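PDB 4QYI: hypoxanthine phosphoribosyltransferase from Bacillus anthracis, which probably catalyses the transfer of a phosphoribosyl group from phosphoribosyl pyrophosphate to hypoxanthine or guanine in purine salvage. Local coordinates for residues I38-V43 against N60-D65; G80-L85 against H111-H116; K95-V100 against K123-C128. All blocks are in the same frame, centred on the assembly; numbering follows the deposited sequence. Where two conformers were deposited one is given.

Contact 1 of 3, residues I38-V43 against N60-D65; sequences IVVIAV and NDVTID
Strand 38-43 and the first residues of strand 62-71 run parallel, with 23° between their directions. Ile-38 pairs with Val-62, Val-39 with Thr-63, Val-40 with Ile-64 and Ile-41 with Asp-65. Five backbone hydrogen bonds join them. Ile-38 and Val-40 each use both N and O. The shortest bond runs from Val-40 N to Thr-63 O, at 2.7 Å; it lies nearly along the C=O axis. The last runs from Ala-42 N to Asp-65 O, at 3.0 Å. Several carbonyls also receive a CA-H contact, as Val-40 O does from Ile-64 CA at 3.2 Å. Val-39 and Ile-41 turn their own backbone hydrogen bonds to strand 96-101.

The two strands and helix 48-55 form a beta-alpha-beta unit of the phosphoribosyltransferase core.

Ile-38, Val-40, Val-62 and Ile-64 share one face of the sheet. Val-40 is the hub. Its CG1 lies alongside the tip of Ile-64, 3.9 Å from CD1. Its CG2 meets Val-62 CG1 obliquely, also at 3.9 Å. Ile-64 CG1 is anti to the backbone N (chi1 -176°), which sets it 3.3 Å from Val-40 O and leaves CG2 in the crowded position between N and carbonyl carbon. At the strand start, Ile-38 CD1 crosses the Asn-60 side chain, 4.0 Å from its CG. Asn-60 ND2 is hydrogen-bonded to Glu-36 O.

Val-39, Ile-41, Thr-63 and Asp-65 lie on the other face. Asp-65 OD2 accepts hydrogen bonds from Asp-89 N and Val-90 N. Across the subunit boundary, Asp-65 OD1 forms a salt bridge with a basic side chain of another chain of the assembly. Other side chains of that chain pack on Val-62 and Thr-63, and a basic one on Ile-64.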
# COMPACT_ATOMS: atom_id res chain seq x y z
N ILE A 38 -5.21 8.63 15.27
CA ILE A 38 -5.78 7.38 14.80
C ILE A 38 -4.71 6.48 14.24
O ILE A 38 -3.74 6.95 13.66
CB ILE A 38 -6.77 7.64 13.64
CG1 ILE A 38 -7.90 8.55 14.09
CG2 ILE A 38 -7.35 6.33 13.12
CD1 ILE A 38 -8.75 9.05 12.94
N VAL A 39 -4.88 5.17 14.44
CA VAL A 39 -3.99 4.18 13.86
C VAL A 39 -4.83 3.46 12.80
O VAL A 39 -5.91 2.94 13.09
CB VAL A 39 -3.47 3.14 14.87
CG1 VAL A 39 -2.66 2.05 14.15
CG2 VAL A 39 -2.64 3.81 15.96
N VAL A 40 -4.34 3.47 11.57
CA VAL A 40 -5.01 2.79 10.48
C VAL A 40 -4.23 1.52 10.18
O VAL A 40 -3.02 1.55 9.99
CB VAL A 40 -5.09 3.66 9.22
CG1 VAL A 40 -5.58 2.86 8.03
CG2 VAL A 40 -6.02 4.82 9.46
N ILE A 41 -4.92 0.38 10.20
CA ILE A 41 -4.29 -0.88 9.89
C ILE A 41 -4.95 -1.44 8.65
O ILE A 41 -6.12 -1.85 8.67
CB ILE A 41 -4.39 -1.90 11.02
CG1 ILE A 41 -3.67 -1.38 12.27
CG2 ILE A 41 -3.75 -3.22 10.61
CD1 ILE A 41 -3.91 -2.25 13.46
N ALA A 42 -4.18 -1.47 7.57
CA ALA A 42 -4.68 -1.98 6.30
C ALA A 42 -4.36 -3.45 6.07
O ALA A 42 -3.25 -3.91 6.32
CB ALA A 42 -4.08 -1.14 5.18
N VAL A 43 -5.37 -4.21 5.64
CA VAL A 43 -5.19 -5.64 5.39
C VAL A 43 -4.64 -5.82 3.97
O VAL A 43 -5.34 -5.59 2.98
CB VAL A 43 -6.51 -6.44 5.59
CG1 VAL A 43 -6.24 -7.93 5.49
CG2 VAL A 43 -7.13 -6.16 6.95
N ASN A 60 -6.69 14.20 10.84
CA ASN A 60 -6.16 13.80 12.14
C ASN A 60 -4.75 13.24 11.98
O ASN A 60 -4.33 12.87 10.87
CB ASN A 60 -6.99 12.67 12.76
CG ASN A 60 -8.46 13.01 12.94
OD1 ASN A 60 -9.14 13.32 11.97
ND2 ASN A 60 -8.97 12.86 14.16
N ASP A 61 -4.01 13.18 13.09
CA ASP A 61 -2.69 12.54 13.09
C ASP A 61 -2.94 11.07 12.85
O ASP A 61 -3.57 10.42 13.66
CB ASP A 61 -1.92 12.61 14.43
CG ASP A 61 -1.13 13.89 14.59
OD1 ASP A 61 -1.06 14.68 13.62
OD2 ASP A 61 -0.57 14.10 15.69
N VAL A 62 -2.39 10.53 11.77
CA VAL A 62 -2.58 9.13 11.46
C VAL A 62 -1.27 8.34 11.46
O VAL A 62 -0.27 8.78 10.91
CB VAL A 62 -3.24 8.99 10.07
CG1 VAL A 62 -3.23 7.55 9.58
CG2 VAL A 62 -4.68 9.52 10.07
N THR A 63 -1.32 7.15 12.06
CA THR A 63 -0.21 6.19 12.03
C THR A 63 -0.74 5.04 11.19
O THR A 63 -1.87 4.60 11.39
CB THR A 63 0.16 5.66 13.41
OG1 THR A 63 0.74 6.71 14.16
CG2 THR A 63 1.19 4.50 13.34
N ILE A 64 0.00 4.58 10.20
CA ILE A 64 -0.52 3.46 9.42
C ILE A 64 0.40 2.25 9.54
O ILE A 64 1.60 2.39 9.65
CB ILE A 64 -0.87 3.82 7.95
CG1 ILE A 64 -1.50 2.61 7.24
CG2 ILE A 64 0.35 4.28 7.19
CD1 ILE A 64 -2.25 2.95 5.97
N ASP A 65 -0.18 1.07 9.52
CA ASP A 65 0.60 -0.16 9.55
C ASP A 65 -0.20 -1.17 8.73
O ASP A 65 -1.35 -0.91 8.31
CB ASP A 65 0.85 -0.65 10.99
CG ASP A 65 2.02 -1.65 11.10
OD1 ASP A 65 2.66 -1.99 10.07
OD2 ASP A 65 2.33 -2.08 12.24

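Contact 2 of 3, residues G80-L85 against H111-H116; sequences GKVKLL and HFLKDH
Phe-112 and His-116, one turn apart on helix 108-118, each present a ring face to segment 80-85. Over the Phe-112 face sit Lys-81 CA and Val-82 N, both offset toward the rim. Lys-81 CA makes a CH-pi contact, 4.0 Å from the centroid of the Phe-112 ring and 21° off its normal. The start of the Lys-81 side chain runs beside the ring, while Val-82 slides past it in the reverse direction, with CG2 3.8 Å from Phe-112 CD1. Over the His-116 face stands a single methyl, Leu-84 CD1, 3.5 Å from the centroid of that ring. This is a second CH-pi contact, made tip to tip. Both rings have CG anti to the backbone N, at chi1 -171° for Phe-112 and 175° for His-116, which swings them out toward the segment.

Beside the two rings, Leu-113 CD2 touches Leu-84 CD2 at 3.9 Å and Val-82 CG2 at 4.1 Å. At the start of segment 80-85, Gly-80 O lies 3.4 Å from Phe-112 CB. Gly-80 has positive phi and ends helix 74-79.

Strand 82-84 is an outermost strand of the mixed sheet within this chain and runs antiparallel to strand 62-71. The connection between these two strands, with helix 74-79, probably corresponds to the flexible loop that closes over the active site in related type I enzymes.

The two segments share no hydrogen bond, so the contact rests on van der Waals and CH-pi packing. His-116 NE2 instead forms a hydrogen bond with Asp-87 OD1, and its ring meets His-120 edge-to-face. These partners should fix the imidazole's rotation, and the carboxylate may favour its protonated form.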
# COMPACT_ATOMS: atom_id res chain seq x y z
N GLY A 80 -13.16 -18.75 9.41
CA GLY A 80 -12.39 -17.50 9.38
C GLY A 80 -10.98 -17.59 9.92
O GLY A 80 -10.21 -16.59 9.89
N LYS A 81 -10.64 -18.77 10.40
CA LYS A 81 -9.34 -19.00 10.94
C LYS A 81 -8.34 -18.73 9.84
O LYS A 81 -8.40 -19.36 8.78
CB LYS A 81 -9.21 -20.47 11.41
CG LYS A 81 -7.94 -20.79 12.16
CD LYS A 81 -7.52 -22.27 12.12
CE LYS A 81 -8.55 -23.34 12.45
NZ LYS A 81 -8.02 -24.71 12.12
N VAL A 82 -7.44 -17.80 10.10
CA VAL A 82 -6.39 -17.48 9.16
C VAL A 82 -5.06 -17.47 9.87
O VAL A 82 -4.98 -17.31 11.08
CB VAL A 82 -6.55 -16.11 8.48
CG1 VAL A 82 -7.67 -16.14 7.45
CG2 VAL A 82 -6.72 -14.99 9.51
N LYS A 83 -4.02 -17.66 9.08
CA LYS A 83 -2.65 -17.69 9.56
C LYS A 83 -2.10 -16.28 9.45
O LYS A 83 -2.16 -15.68 8.37
CB LYS A 83 -1.85 -18.65 8.67
CG LYS A 83 -0.36 -18.72 8.92
CD LYS A 83 0.30 -19.64 7.91
CE LYS A 83 1.80 -19.41 7.75
NZ LYS A 83 2.66 -19.39 8.95
N LEU A 84 -1.62 -15.70 10.56
CA LEU A 84 -1.01 -14.38 10.47
C LEU A 84 0.33 -14.52 9.80
O LEU A 84 1.22 -15.18 10.32
CB LEU A 84 -0.78 -13.74 11.83
CG LEU A 84 -2.04 -13.49 12.62
CD1 LEU A 84 -1.69 -12.70 13.89
CD2 LEU A 84 -2.99 -12.72 11.73
N LEU A 85 0.48 -13.90 8.65
CA LEU A 85 1.76 -13.92 7.94
C LEU A 85 2.63 -12.77 8.35
O LEU A 85 3.84 -12.89 8.37
CB LEU A 85 1.55 -13.82 6.42
CG LEU A 85 0.83 -15.00 5.76
CD1 LEU A 85 0.64 -14.75 4.26
CD2 LEU A 85 1.63 -16.26 5.99
N HIS A 111 -13.59 -11.13 11.65
CA HIS A 111 -14.00 -11.40 13.03
C HIS A 111 -12.80 -11.99 13.77
O HIS A 111 -12.52 -11.64 14.91
CB HIS A 111 -15.17 -12.38 13.05
CG HIS A 111 -15.70 -12.67 14.42
ND1 HIS A 111 -16.62 -11.86 15.06
CD2 HIS A 111 -15.47 -13.71 15.26
CE1 HIS A 111 -16.91 -12.37 16.24
NE2 HIS A 111 -16.24 -13.50 16.39
N PHE A 112 -12.07 -12.87 13.09
CA PHE A 112 -10.90 -13.49 13.66
C PHE A 112 -9.83 -12.41 13.88
O PHE A 112 -9.18 -12.35 14.93
CB PHE A 112 -10.42 -14.60 12.70
CG PHE A 112 -9.36 -15.47 13.24
CD1 PHE A 112 -8.02 -15.15 13.07
CD2 PHE A 112 -9.70 -16.65 13.88
CE1 PHE A 112 -7.04 -15.98 13.55
CE2 PHE A 112 -8.72 -17.49 14.36
CZ PHE A 112 -7.39 -17.16 14.20
N LEU A 113 -9.64 -11.53 12.91
CA LEU A 113 -8.64 -10.46 13.06
C LEU A 113 -9.04 -9.48 14.18
O LEU A 113 -8.19 -8.95 14.89
CB LEU A 113 -8.40 -9.71 11.76
CG LEU A 113 -7.80 -10.57 10.64
CD1 LEU A 113 -7.56 -9.72 9.41
CD2 LEU A 113 -6.50 -11.23 11.06
N LYS A 114 -10.34 -9.31 14.36
CA LYS A 114 -10.85 -8.47 15.43
C LYS A 114 -10.38 -9.00 16.80
O LYS A 114 -9.85 -8.25 17.61
CB LYS A 114 -12.37 -8.46 15.38
CG LYS A 114 -13.02 -7.63 16.46
CD LYS A 114 -14.53 -7.61 16.28
CE LYS A 114 -15.22 -6.82 17.37
NZ LYS A 114 -16.70 -6.78 17.18
N ASP A 115 -10.58 -10.30 17.04
CA ASP A 115 -10.13 -10.91 18.30
C ASP A 115 -8.62 -10.75 18.49
O ASP A 115 -8.15 -10.55 19.61
CB ASP A 115 -10.49 -12.39 18.33
CG ASP A 115 -11.97 -12.63 18.48
OD1 ASP A 115 -12.71 -11.69 18.84
OD2 ASP A 115 -12.40 -13.79 18.30
N HIS A 116 -7.85 -10.85 17.41
CA HIS A 116 -6.41 -10.68 17.52
C HIS A 116 -6.06 -9.26 18.00
O HIS A 116 -5.27 -9.08 18.92
CB HIS A 116 -5.71 -10.97 16.18
CG HIS A 116 -4.24 -10.69 16.20
ND1 HIS A 116 -3.35 -11.45 16.93
CD2 HIS A 116 -3.50 -9.75 15.58
CE1 HIS A 116 -2.13 -10.98 16.76
NE2 HIS A 116 -2.19 -9.95 15.95

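Contact 3 of 3, residues K95-V100 against K123-C128; sequences KNVIVV and KALKFC
Val-99 is the centre of this contact. Its CB stands 3.6 Å from Phe-127 CD1, and the two side chains lie side by side. Its CG2 crosses obliquely to Leu-125 CD1, at 3.7 Å. The same Leu-125 methyl also reaches Val-97 CG1, at 3.6 Å, and so bridges two valines of the adjacent strand. Leu-125 gets there with CG anti to the backbone N (chi1 -179°) and chi2 at 69°. Phe-127 has CG beside the backbone N, which brings its ring to Val-99. On the reverse face Ile-98 CG2 packs on Cys-128 CB at 3.7 Å.

The backbones run parallel and in register, from Asn-96 beside Ala-124 to Val-100 beside Cys-128. Val-97 and Val-99 use both N and O in this pairing. The hydrogen bond from Val-99 N to Lys-126 O is the straightest, with 172° at the hydrogen.

The start of the strands is more polar. Lys-95 O accepts Ala-124 N at 3.1 Å, from above the carbonyl plane. It also takes a weak, bent hydrogen bond from Lys-123 N. Asn-96 ND2 is held by Glu-36 OE2 and Glu-37 O. Asn-96 OD1 is buried with no polar partner in the model. It sits against Ala-124 CB and the Lys-123 side chain, 3.7 Å from Lys-123 CD.

Strand 96-101 ends at Glu-101, which with Asp-102 binds the magnesium, consistent with the phosphoribosyl pyrophosphate motif of this family. Strand 38-43 flanks it on its other side, while strand 145-149 lies beyond 124-129. Helix 108-118 covers the Val-99, Leu-125 and Phe-127 face. Phe-50 and Leu-54 of helix 48-55 cover Val-100 and Cys-128.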
# COMPACT_ATOMS: atom_id res chain seq x y z
N LYS A 95 -5.05 2.95 21.88
CA LYS A 95 -5.22 3.80 20.70
C LYS A 95 -6.53 3.56 19.99
O LYS A 95 -7.23 2.57 20.22
CB LYS A 95 -4.11 3.52 19.69
CG LYS A 95 -2.69 3.61 20.24
CD LYS A 95 -2.35 4.97 20.78
CE LYS A 95 -0.95 4.94 21.38
NZ LYS A 95 -0.64 6.22 22.07
N ASN A 96 -6.86 4.51 19.13
CA ASN A 96 -8.03 4.42 18.27
C ASN A 96 -7.58 3.71 17.02
O ASN A 96 -6.69 4.20 16.33
CB ASN A 96 -8.52 5.79 17.93
CG ASN A 96 -9.01 6.53 19.14
OD1 ASN A 96 -9.79 5.99 19.92
ND2 ASN A 96 -8.60 7.77 19.28
N VAL A 97 -8.19 2.58 16.71
CA VAL A 97 -7.78 1.81 15.55
C VAL A 97 -8.88 1.62 14.52
O VAL A 97 -10.03 1.26 14.84
CB VAL A 97 -7.35 0.40 15.99
CG1 VAL A 97 -6.87 -0.42 14.80
CG2 VAL A 97 -6.26 0.47 17.05
N ILE A 98 -8.54 1.87 13.26
CA ILE A 98 -9.46 1.60 12.17
C ILE A 98 -8.80 0.57 11.27
O ILE A 98 -7.72 0.81 10.72
CB ILE A 98 -9.82 2.84 11.38
CG1 ILE A 98 -10.50 3.83 12.32
CG2 ILE A 98 -10.76 2.45 10.23
CD1 ILE A 98 -10.78 5.14 11.70
N VAL A 99 -9.47 -0.55 11.08
CA VAL A 99 -8.95 -1.63 10.23
C VAL A 99 -9.61 -1.44 8.88
O VAL A 99 -10.84 -1.40 8.77
CB VAL A 99 -9.27 -3.01 10.80
CG1 VAL A 99 -8.73 -4.12 9.91
CG2 VAL A 99 -8.68 -3.12 12.19
N VAL A 100 -8.76 -1.34 7.87
CA VAL A 100 -9.21 -1.06 6.50
C VAL A 100 -9.14 -2.27 5.58
O VAL A 100 -8.10 -2.90 5.46
CB VAL A 100 -8.38 0.11 5.94
CG1 VAL A 100 -8.68 0.37 4.48
CG2 VAL A 100 -8.65 1.37 6.74
N LYS A 123 -7.98 1.35 22.53
CA LYS A 123 -9.03 2.17 23.13
C LYS A 123 -10.32 1.97 22.33
O LYS A 123 -11.39 1.87 22.91
CB LYS A 123 -8.61 3.63 23.11
CG LYS A 123 -9.65 4.61 23.64
CD LYS A 123 -9.09 6.02 23.53
CE LYS A 123 -9.95 7.18 24.02
NZ LYS A 123 -11.09 7.46 23.10
N ALA A 124 -10.19 1.87 21.01
CA ALA A 124 -11.34 1.66 20.13
C ALA A 124 -10.89 0.92 18.87
O ALA A 124 -9.74 1.05 18.45
CB ALA A 124 -11.96 2.99 19.77
N LEU A 125 -11.79 0.13 18.30
CA LEU A 125 -11.46 -0.67 17.13
C LEU A 125 -12.65 -0.71 16.22
O LEU A 125 -13.69 -1.27 16.55
CB LEU A 125 -11.13 -2.09 17.56
CG LEU A 125 -10.74 -3.09 16.46
CD1 LEU A 125 -9.40 -2.75 15.85
CD2 LEU A 125 -10.70 -4.48 17.05
N LYS A 126 -12.51 -0.11 15.05
CA LYS A 126 -13.61 -0.06 14.09
C LYS A 126 -13.14 -0.61 12.77
O LYS A 126 -11.94 -0.67 12.51
CB LYS A 126 -14.08 1.37 13.91
CG LYS A 126 -14.53 2.05 15.20
CD LYS A 126 -15.72 1.36 15.85
CE LYS A 126 -16.15 2.06 17.13
NZ LYS A 126 -17.36 1.41 17.69
N PHE A 127 -14.10 -0.99 11.93
CA PHE A 127 -13.82 -1.52 10.60
C PHE A 127 -14.34 -0.62 9.49
O PHE A 127 -15.45 -0.10 9.57
CB PHE A 127 -14.39 -2.93 10.48
CG PHE A 127 -13.76 -3.85 11.45
CD1 PHE A 127 -12.57 -4.47 11.14
CD2 PHE A 127 -14.30 -4.00 12.72
CE1 PHE A 127 -11.95 -5.27 12.06
CE2 PHE A 127 -13.69 -4.81 13.64
CZ PHE A 127 -12.51 -5.45 13.31
N CYS A 128 -13.50 -0.46 8.47
CA CYS A 128 -13.79 0.34 7.31
C CYS A 128 -13.54 -0.47 6.05
O CYS A 128 -12.41 -0.87 5.80
CB CYS A 128 -12.88 1.57 7.30
SG CYS A 128 -13.07 2.63 5.84

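All three contacts belong to one mixed sheet and the helices on it. Contacts 1 and 3 adjoin, with centres about 9 Å apart. Strands 38-43 and 96-101 are neighbours, probably hydrogen-bonded through Val-39 N and Asn-96 O at 2.8 Å. Contact 2 lies about 15 Å from contact 3, centre to centre, and about 19 Å from contact 1. Lys-114 of its helix packs on Phe-127 of contact 3, with CB 3.7 Å from CZ. None of the six segments holds Glu-101 or Asp-102, which bind the magnesium. The side chains of Ala-42 in contact 1 and Val-100 in contact 3 are about 9 Å from the ion, and that of Leu-113 in contact 2 about 8 Å.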